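Local coordinates for T-cell surface protein tactile (Homo sapiens, PDB 6ARQ) that promotes adhesion of natural killer cells to target cells by interacting with PVR, at residues L24-Q29 against Y97-V102; V35-S40 against S80-H85. The protein carries 1 engineered substitution. All blocks are in the same frame, centred on the assembly; numbering follows the deposited sequence.

Contact 1 of 2, residues L24-Q29 against Y97-V102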
ATOM      1  N   LEU A  24      17.868 -42.945 -12.694  1.00 27.33           N
ATOM      2  CA  LEU A  24      17.489 -42.000 -11.643  1.00 26.42           C
ATOM      3  C   LEU A  24      16.242 -42.551 -10.971  1.00 29.63           C
ATOM      4  O   LEU A  24      15.195 -42.635 -11.612  1.00 28.79           O
ATOM      5  CB  LEU A  24      17.266 -40.576 -12.204  1.00 25.98           C
ATOM      6  CG  LEU A  24      18.397 -39.956 -13.045  1.00 31.24           C
ATOM      7  CD1 LEU A  24      17.899 -38.758 -13.819  1.00 31.20           C
ATOM      8  CD2 LEU A  24      19.593 -39.563 -12.187  1.00 34.38           C
ATOM      9  N   THR A  25      16.373 -43.014  -9.714  1.00 26.39           N
ATOM     10  CA  THR A  25      15.276 -43.647  -8.984  1.00 26.02           C
ATOM     11  C   THR A  25      14.834 -42.812  -7.783  1.00 29.82           C
ATOM     12  O   THR A  25      15.655 -42.422  -6.952  1.00 29.88           O
ATOM     13  CB  THR A  25      15.679 -45.069  -8.543  1.00 34.48           C
ATOM     14  OG1 THR A  25      16.306 -45.748  -9.631  1.00 34.63           O
ATOM     15  CG2 THR A  25      14.495 -45.894  -8.041  1.00 33.44           C
ATOM     16  N   CYS A  26      13.517 -42.573  -7.695  1.00 26.14           N
ATOM     17  CA  CYS A  26      12.860 -41.869  -6.599  1.00 26.15           C
ATOM     18  C   CYS A  26      12.104 -42.912  -5.765  1.00 29.94           C
ATOM     19  O   CYS A  26      11.010 -43.338  -6.146  1.00 29.71           O
ATOM     20  CB  CYS A  26      11.937 -40.770  -7.126  1.00 25.92           C
ATOM     21  SG  CYS A  26      12.799 -39.387  -7.922  1.00 29.68           S
ATOM     22  N   GLN A  27      12.731 -43.383  -4.674  1.00 26.50           N
ATOM     23  CA  GLN A  27      12.164 -44.407  -3.795  1.00 27.06           C
ATOM     24  C   GLN A  27      11.367 -43.762  -2.666  1.00 30.84           C
ATOM     25  O   GLN A  27      11.876 -42.877  -1.976  1.00 31.13           O
ATOM     26  CB  GLN A  27      13.274 -45.311  -3.233  1.00 29.76           C
ATOM     27  CG  GLN A  27      12.774 -46.664  -2.721  1.00 45.71           C
ATOM     28  CD  GLN A  27      13.867 -47.681  -2.451  1.00 67.61           C
ATOM     29  OE1 GLN A  27      13.586 -48.835  -2.110  1.00 65.48           O
ATOM     30  NE2 GLN A  27      15.133 -47.301  -2.601  1.00 58.86           N
ATOM     31  N   THR A  28      10.111 -44.204  -2.489  1.00 26.96           N
ATOM     32  CA  THR A  28       9.204 -43.691  -1.459  1.00 27.22           C
ATOM     33  C   THR A  28       8.250 -44.801  -0.971  1.00 31.65           C
ATOM     34  O   THR A  28       8.108 -45.834  -1.625  1.00 31.45           O
ATOM     35  CB  THR A  28       8.444 -42.440  -1.969  1.00 34.45           C
ATOM     36  OG1 THR A  28       7.686 -41.874  -0.898  1.00 35.73           O
ATOM     37  CG2 THR A  28       7.539 -42.725  -3.171  1.00 31.73           C
ATOM     38  N   GLN A  29       7.614 -44.573   0.189  1.00 28.85           N
ATOM     39  CA  GLN A  29       6.664 -45.488   0.817  1.00 29.82           C
ATOM     40  C   GLN A  29       5.455 -44.706   1.323  1.00 33.52           C
ATOM     41  O   GLN A  29       5.611 -43.607   1.865  1.00 33.26           O
ATOM     42  CB  GLN A  29       7.338 -46.258   1.964  1.00 33.19           C
ATOM     43  CG  GLN A  29       7.010 -47.746   1.987  1.00 48.57           C
ATOM     44  CD  GLN A  29       6.131 -48.174   3.140  1.00 69.53           C
ATOM     45  OE1 GLN A  29       5.606 -47.367   3.917  1.00 65.85           O
ATOM     46  NE2 GLN A  29       5.942 -49.474   3.269  1.00 63.02           N
ATOM     47  N   TYR A  97      17.015 -32.961 -13.803  1.00 23.84           N
ATOM     48  CA  TYR A  97      15.852 -33.835 -13.934  1.00 22.14           C
ATOM     49  C   TYR A  97      15.123 -33.901 -12.601  1.00 26.30           C
ATOM     50  O   TYR A  97      15.713 -34.305 -11.597  1.00 25.95           O
ATOM     51  CB  TYR A  97      16.266 -35.242 -14.403  1.00 22.25           C
ATOM     52  CG  TYR A  97      16.785 -35.288 -15.822  1.00 23.78           C
ATOM     53  CD1 TYR A  97      15.921 -35.482 -16.895  1.00 25.57           C
ATOM     54  CD2 TYR A  97      18.144 -35.164 -16.093  1.00 25.14           C
ATOM     55  CE1 TYR A  97      16.394 -35.533 -18.205  1.00 26.92           C
ATOM     56  CE2 TYR A  97      18.630 -35.213 -17.399  1.00 26.68           C
ATOM     57  CZ  TYR A  97      17.750 -35.400 -18.452  1.00 32.97           C
ATOM     58  OH  TYR A  97      18.215 -35.449 -19.743  1.00 33.78           O
ATOM     59  N   GLU A  98      13.851 -33.483 -12.581  1.00 23.19           N
ATOM     60  CA  GLU A  98      13.041 -33.462 -11.367  1.00 22.99           C
ATOM     61  C   GLU A  98      11.944 -34.517 -11.404  1.00 27.10           C
ATOM     62  O   GLU A  98      11.304 -34.711 -12.440  1.00 26.64           O
ATOM     63  CB  GLU A  98      12.414 -32.068 -11.173  1.00 25.07           C
ATOM     64  CG  GLU A  98      11.794 -31.846  -9.801  1.00 35.36           C
ATOM     65  CD  GLU A  98      10.710 -30.791  -9.735  1.00 57.86           C
ATOM     66  OE1 GLU A  98       9.549 -31.156  -9.439  1.00 55.46           O
ATOM     67  OE2 GLU A  98      11.019 -29.597  -9.956  1.00 54.46           O
ATOM     68  N   CYS A  99      11.722 -35.183 -10.257  1.00 24.23           N
ATOM     69  CA  CYS A  99      10.642 -36.147 -10.078  1.00 23.80           C
ATOM     70  C   CYS A  99       9.690 -35.606  -9.017  1.00 26.89           C
ATOM     71  O   CYS A  99      10.128 -35.006  -8.031  1.00 27.04           O
ATOM     72  CB  CYS A  99      11.150 -37.551  -9.745  1.00 24.42           C
ATOM     73  SG  CYS A  99      11.441 -37.867  -7.982  1.00 29.23           S
ATOM     74  N   MET A 100       8.390 -35.750  -9.261  1.00 22.76           N
ATOM     75  CA  MET A 100       7.360 -35.291  -8.339  1.00 22.76           C
ATOM     76  C   MET A 100       6.476 -36.467  -7.971  1.00 25.16           C
ATOM     77  O   MET A 100       5.890 -37.096  -8.853  1.00 24.23           O
ATOM     78  CB  MET A 100       6.550 -34.144  -8.952  1.00 25.67           C
ATOM     79  CG  MET A 100       5.820 -33.323  -7.926  1.00 30.61           C
ATOM     80  SD  MET A 100       4.833 -32.000  -8.654  1.00 36.22           S
ATOM     81  CE  MET A 100       6.118 -30.797  -9.044  1.00 33.42           C
ATOM     82  N   LEU A 101       6.417 -36.788  -6.676  1.00 21.25           N
ATOM     83  CA  LEU A 101       5.625 -37.903  -6.173  1.00 20.79           C
ATOM     84  C   LEU A 101       4.480 -37.389  -5.310  1.00 24.21           C
ATOM     85  O   LEU A 101       4.716 -36.777  -4.267  1.00 24.44           O
ATOM     86  CB  LEU A 101       6.508 -38.884  -5.378  1.00 21.05           C
ATOM     87  CG  LEU A 101       7.592 -39.622  -6.157  1.00 25.18           C
ATOM     88  CD1 LEU A 101       8.825 -39.804  -5.312  1.00 25.96           C
ATOM     89  CD2 LEU A 101       7.099 -40.965  -6.650  1.00 27.68           C
ATOM     90  N   VAL A 102       3.238 -37.612  -5.763  1.00 19.94           N
ATOM     91  CA  VAL A 102       2.037 -37.207  -5.030  1.00 20.32           C
ATOM     92  C   VAL A 102       1.527 -38.448  -4.292  1.00 24.39           C
ATOM     93  O   VAL A 102       1.183 -39.450  -4.919  1.00 23.67           O
ATOM     94  CB  VAL A 102       0.949 -36.534  -5.914  1.00 23.94           C
ATOM     95  CG1 VAL A 102      -0.177 -35.968  -5.054  1.00 24.88           C
ATOM     96  CG2 VAL A 102       1.545 -35.435  -6.791  1.00 23.24           C
TER

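Contact 2 of 2, residues V35-S40 against S80-H85. With NAG (2-acetamido-2-deoxy-beta-D-glucopyranose), chain F.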
ATOM      1  N   VAL A  35      -0.899 -41.234  -5.426  1.00 15.53           N
ATOM      2  CA  VAL A  35      -1.867 -40.493  -6.232  1.00 15.00           C
ATOM      3  C   VAL A  35      -1.376 -40.405  -7.688  1.00 17.75           C
ATOM      4  O   VAL A  35      -2.089 -40.846  -8.587  1.00 17.69           O
ATOM      5  CB  VAL A  35      -2.178 -39.100  -5.619  1.00 18.94           C
ATOM      6  CG1 VAL A  35      -3.083 -38.274  -6.526  1.00 18.78           C
ATOM      7  CG2 VAL A  35      -2.798 -39.236  -4.232  1.00 20.09           C
ATOM      8  N   GLN A  36      -0.176 -39.841  -7.915  1.00 13.49           N
ATOM      9  CA  GLN A  36       0.425 -39.659  -9.241  1.00 12.67           C
ATOM     10  C   GLN A  36       1.923 -39.379  -9.119  1.00 17.07           C
ATOM     11  O   GLN A  36       2.382 -38.947  -8.059  1.00 16.82           O
ATOM     12  CB  GLN A  36      -0.266 -38.491  -9.977  1.00 14.02           C
ATOM     13  CG  GLN A  36      -0.217 -38.579 -11.495  1.00 21.84           C
ATOM     14  CD  GLN A  36      -0.733 -37.322 -12.137  1.00 33.80           C
ATOM     15  OE1 GLN A  36      -0.013 -36.332 -12.285  1.00 26.82           O
ATOM     16  NE2 GLN A  36      -1.987 -37.344 -12.553  1.00 27.97           N
ATOM     17  N   MET A  37       2.681 -39.611 -10.200  1.00 14.13           N
ATOM     18  CA  MET A  37       4.119 -39.346 -10.237  1.00 14.00           C
ATOM     19  C   MET A  37       4.569 -38.963 -11.636  1.00 17.48           C
ATOM     20  O   MET A  37       4.025 -39.472 -12.614  1.00 17.13           O
ATOM     21  CB  MET A  37       4.955 -40.513  -9.694  1.00 16.72           C
ATOM     22  CG  MET A  37       4.561 -41.870 -10.215  1.00 21.34           C
ATOM     23  SD  MET A  37       5.188 -43.147  -9.109  1.00 26.90           S
ATOM     24  CE  MET A  37       3.961 -43.069  -7.788  1.00 24.45           C
ATOM     25  N   GLN A  38       5.554 -38.050 -11.729  1.00 13.83           N
ATOM     26  CA  GLN A  38       6.051 -37.569 -13.017  1.00 13.26           C
ATOM     27  C   GLN A  38       7.563 -37.331 -13.030  1.00 15.85           C
ATOM     28  O   GLN A  38       8.172 -37.138 -11.982  1.00 15.11           O
ATOM     29  CB  GLN A  38       5.316 -36.278 -13.439  1.00 14.96           C
ATOM     30  CG  GLN A  38       5.505 -35.089 -12.494  1.00 25.23           C
ATOM     31  CD  GLN A  38       4.587 -33.945 -12.826  1.00 41.29           C
ATOM     32  OE1 GLN A  38       3.360 -34.055 -12.735  1.00 38.35           O
ATOM     33  NE2 GLN A  38       5.163 -32.808 -13.171  1.00 30.37           N
ATOM     34  N   TRP A  39       8.145 -37.356 -14.241  1.00 12.28           N
ATOM     35  CA  TRP A  39       9.545 -37.068 -14.547  1.00 12.19           C
ATOM     36  C   TRP A  39       9.584 -35.910 -15.529  1.00 16.78           C
ATOM     37  O   TRP A  39       8.782 -35.882 -16.469  1.00 16.61           O
ATOM     38  CB  TRP A  39      10.271 -38.299 -15.130  1.00 10.97           C
ATOM     39  CG  TRP A  39      10.918 -39.192 -14.112  1.00 11.70           C
ATOM     40  CD1 TRP A  39      10.598 -40.490 -13.843  1.00 14.58           C
ATOM     41  CD2 TRP A  39      12.029 -38.869 -13.261  1.00 11.61           C
ATOM     42  NE1 TRP A  39      11.404 -40.980 -12.841  1.00 14.07           N
ATOM     43  CE2 TRP A  39      12.289 -40.004 -12.463  1.00 15.48           C
ATOM     44  CE3 TRP A  39      12.817 -37.719 -13.080  1.00 13.08           C
ATOM     45  CZ2 TRP A  39      13.316 -40.031 -11.513  1.00 15.02           C
ATOM     46  CZ3 TRP A  39      13.835 -37.747 -12.138  1.00 14.70           C
ATOM     47  CH2 TRP A  39      14.077 -38.894 -11.369  1.00 15.33           C
ATOM     48  N   SER A  40      10.484 -34.940 -15.309  1.00 13.80           N
ATOM     49  CA  SER A  40      10.618 -33.772 -16.186  1.00 14.46           C
ATOM     50  C   SER A  40      12.028 -33.191 -16.147  1.00 18.79           C
ATOM     51  O   SER A  40      12.711 -33.300 -15.130  1.00 18.03           O
ATOM     52  CB  SER A  40       9.607 -32.691 -15.810  1.00 18.17           C
ATOM     53  OG  SER A  40       9.703 -32.328 -14.443  1.00 27.28           O
ATOM     54  N   SER A  80       7.351 -48.121  -3.370  1.00 34.74           N
ATOM     55  CA  SER A  80       7.564 -47.917  -4.803  1.00 32.28           C
ATOM     56  C   SER A  80       8.982 -47.471  -5.171  1.00 32.55           C
ATOM     57  O   SER A  80       9.758 -47.043  -4.315  1.00 32.10           O
ATOM     58  CB  SER A  80       6.566 -46.903  -5.353  1.00 35.21           C
ATOM     59  OG  SER A  80       6.854 -45.582  -4.924  1.00 44.85           O
ATOM     60  N   LYS A  81       9.287 -47.566  -6.477  1.00 26.66           N
ATOM     61  CA  LYS A  81      10.533 -47.164  -7.116  1.00 25.04           C
ATOM     62  C   LYS A  81      10.198 -46.527  -8.471  1.00 25.66           C
ATOM     63  O   LYS A  81       9.891 -47.234  -9.434  1.00 25.35           O
ATOM     64  CB  LYS A  81      11.489 -48.361  -7.267  1.00 28.73           C
ATOM     65  CG  LYS A  81      12.410 -48.574  -6.077  1.00 42.19           C
ATOM     66  CD  LYS A  81      13.286 -49.804  -6.287  1.00 53.44           C
ATOM     67  CE  LYS A  81      14.414 -49.907  -5.289  1.00 64.66           C
ATOM     68  NZ  LYS A  81      15.538 -48.991  -5.621  1.00 72.38           N
ATOM     69  N   TRP A  82      10.192 -45.184  -8.515  1.00 19.74           N
ATOM     70  CA  TRP A  82       9.900 -44.391  -9.710  1.00 17.91           C
ATOM     71  C   TRP A  82      11.234 -44.110 -10.410  1.00 21.33           C
ATOM     72  O   TRP A  82      12.023 -43.288  -9.942  1.00 20.58           O
ATOM     73  CB  TRP A  82       9.128 -43.113  -9.310  1.00 15.66           C
ATOM     74  CG  TRP A  82       8.734 -42.173 -10.416  1.00 15.64           C
ATOM     75  CD1 TRP A  82       8.897 -40.820 -10.422  1.00 18.10           C
ATOM     76  CD2 TRP A  82       8.016 -42.496 -11.619  1.00 15.40           C
ATOM     77  NE1 TRP A  82       8.351 -40.280 -11.562  1.00 17.29           N
ATOM     78  CE2 TRP A  82       7.803 -41.286 -12.315  1.00 18.83           C
ATOM     79  CE3 TRP A  82       7.548 -43.694 -12.189  1.00 17.08           C
ATOM     80  CZ2 TRP A  82       7.161 -41.239 -13.559  1.00 18.13           C
ATOM     81  CZ3 TRP A  82       6.914 -43.646 -13.422  1.00 18.51           C
ATOM     82  CH2 TRP A  82       6.729 -42.430 -14.094  1.00 18.74           C
ATOM     83  N   THR A  83      11.508 -44.854 -11.498  1.00 18.28           N
ATOM     84  CA  THR A  83      12.781 -44.803 -12.218  1.00 18.33           C
ATOM     85  C   THR A  83      12.674 -44.225 -13.633  1.00 22.35           C
ATOM     86  O   THR A  83      11.720 -44.514 -14.354  1.00 22.28           O
ATOM     87  CB  THR A  83      13.381 -46.224 -12.293  1.00 26.91           C
ATOM     88  OG1 THR A  83      13.178 -46.902 -11.051  1.00 26.94           O
ATOM     89  CG2 THR A  83      14.863 -46.225 -12.630  1.00 25.24           C
ATOM     90  N   LEU A  84      13.699 -43.441 -14.025  1.00 18.96           N
ATOM     91  CA  LEU A  84      13.901 -42.852 -15.352  1.00 18.89           C
ATOM     92  C   LEU A  84      15.215 -43.417 -15.908  1.00 23.98           C
ATOM     93  O   LEU A  84      16.274 -43.223 -15.304  1.00 23.60           O
ATOM     94  CB  LEU A  84      13.915 -41.310 -15.279  1.00 18.35           C
ATOM     95  CG  LEU A  84      14.280 -40.533 -16.551  1.00 23.36           C
ATOM     96  CD1 LEU A  84      13.116 -40.477 -17.531  1.00 23.65           C
ATOM     97  CD2 LEU A  84      14.722 -39.127 -16.210  1.00 25.53           C
ATOM     98  N   HIS A  85      15.137 -44.149 -17.030  1.00 21.73           N
ATOM     99  CA  HIS A  85      16.291 -44.807 -17.640  1.00 22.99           C
ATOM    100  C   HIS A  85      16.924 -43.973 -18.745  1.00 28.99           C
ATOM    101  O   HIS A  85      16.234 -43.500 -19.650  1.00 28.63           O
ATOM    102  CB  HIS A  85      15.904 -46.187 -18.185  1.00 24.58           C
ATOM    103  CG  HIS A  85      15.340 -47.095 -17.141  1.00 27.72           C
ATOM    104  ND1 HIS A  85      16.158 -47.763 -16.251  1.00 29.99           N
ATOM    105  CD2 HIS A  85      14.052 -47.398 -16.863  1.00 28.98           C
ATOM    106  CE1 HIS A  85      15.347 -48.457 -15.471  1.00 29.36           C
ATOM    107  NE2 HIS A  85      14.071 -48.268 -15.800  1.00 29.13           N
TER
HETATM  108  C1  NAG F 201      19.996 -49.839 -13.888  1.00 65.45           C
HETATM  109  C2  NAG F 201      19.091 -50.680 -14.790  1.00 66.65           C
HETATM  110  C3  NAG F 201      19.920 -51.867 -15.290  1.00 68.46           C
HETATM  111  C4  NAG F 201      21.218 -51.404 -15.954  1.00 69.09           C
HETATM  112  C5  NAG F 201      22.027 -50.531 -14.994  1.00 68.47           C
HETATM  113  C6  NAG F 201      23.252 -49.912 -15.628  1.00 69.19           C
HETATM  114  C7  NAG F 201      16.753 -51.464 -14.536  1.00 67.89           C
HETATM  115  C8  NAG F 201      15.691 -51.855 -13.552  1.00 67.77           C
HETATM  116  N2  NAG F 201      17.950 -51.139 -14.011  1.00 67.35           N
HETATM  117  O3  NAG F 201      19.155 -52.634 -16.213  1.00 68.85           O
HETATM  118  O4  NAG F 201      21.991 -52.538 -16.334  1.00 71.31           O
HETATM  119  O5  NAG F 201      21.211 -49.440 -14.533  1.00 66.30           O
HETATM  120  O6  NAG F 201      23.918 -49.037 -14.727  1.00 68.68           O
HETATM  121  O7  NAG F 201      16.542 -51.447 -15.747  1.00 68.41           O

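Contact 1 of 2, residues L24-Q29 against Y97-V102
Leu-24 brings CD1 to the base of the Tyr-97 side chain, 3.9 Å from Tyr-97 CB and 4.2 Å from Tyr-97 CG, so the methyl rests at the root of the flat ring. The two side chains cross at about a right angle. At the far end of the ring, the phenol OH is hydrogen-bonded to Val-93 O, four residues back in the chain, an arrangement that fits the tyrosine corner familiar from immunoglobulin domains. The centre of the contact is covalent: Cys-26 SG joins Cys-99 SG at 2.0 Å, with a disulfide torsion of -116°. The two halves are built differently. Cys-26 has SG anti to its carbonyl carbon, whereas Cys-99 holds SG between its backbone N and carbonyl carbon (chi1 87°), and the bridge closes with Cys-26 CA and Cys-99 CA 7.1 Å apart. Beyond it, Leu-101 fills the next position. Its CD1 lies 3.7 Å from Cys-26 CB and 3.8 Å from Thr-28 CG2, and Leu-101 and Thr-28 reach toward each other tip to tip, methyl to methyl. Thr-28 turns its hydroxyl to another use, since OG1 is hydrogen-bonded to Gln-109 OE1. No hydrogen bond crosses between the segments; the bridge and apolar packing carry the contact. It is the canonical disulfide of the immunoglobulin fold, linking the B and F strands of opposing sheets; the axes of segments 24-29 and 97-102 approach to 8.6 Å and run in similar directions, 23° apart. Strand 22-29 pairs with strand 79-86, while strand 95-104 lies between strands 107-117 and 33-42. From the last of these, Trp-39 packs on Leu-24 and on both cysteines, placing the disulfide against the central tryptophan of the sandwich.

Contact 2 of 2, residues V35-S40 against S80-H85
In Trp-82, CG stands anti to the backbone N (chi1 -180°), and the indole beyond it lies between Met-37 and Trp-39 of strand 33-42. Met-37 holds CG between its backbone N and carbonyl carbon, which sets CG over the Trp-82 indole. The result is a layered stack, in the order Met-37, Trp-82, Trp-39, Leu-84. Met-37 CG sits over the centre of one Trp-82 face, 3.8 Å from Trp-82 CD2, and Met-37 SD adds an oblique Met-aromatic contact. Trp-39 CD1 lies over the opposite face, toward its rim, in an offset stack, the five-membered rings 4.0 Å apart between centroids with planes at 21°, the two side chains sliding past each other in opposite directions. Leu-84 CB then lies 3.5 Å from the centroid of the Trp-39 five-membered ring, a CH-pi contact on the face turned from Trp-82. Phe-72 and Val-70 of strand 70-73 pack alongside, touching Met-37 and Trp-39 respectively. His-85 CE1 lies 3.2 Å from O7 of the N-acetylglucosamine, and His-85 NE2 is hydrogen-bonded to Thr-71. At the indole edge, Trp-82 NE1 donates to Gln-38 O at 3.2 Å, nearly straight at 169°; the acceptor lies in the ring plane, although the donor stands above the carbonyl plane. This bond satisfies a buried N-H and, with the packing on both faces, helps to fix the rotation of the indole.

In the fold
Contacts 1 and 2 have centres about 5 Å apart and together make up the middle of one V-type immunoglobulin-like domain. Along the chain the order is 24-29, 35-40, 80-85, 97-102, so contact 2 falls between the two halves of contact 1. Each contact bridges the sandwich: strands 22-29 and 79-86 are neighbours in one sheet, strands 33-42 and 95-104 in the other. The latter pair is tied by probable hydrogen bonds between Val-102 and the classic beta bulge at Val-35 and Gln-36. On the outer side of that sheet, Gln-36, Gln-38, Met-100 and Val-102 meet another protein chain, consistent with the shared core backing a surface that serves adhesion.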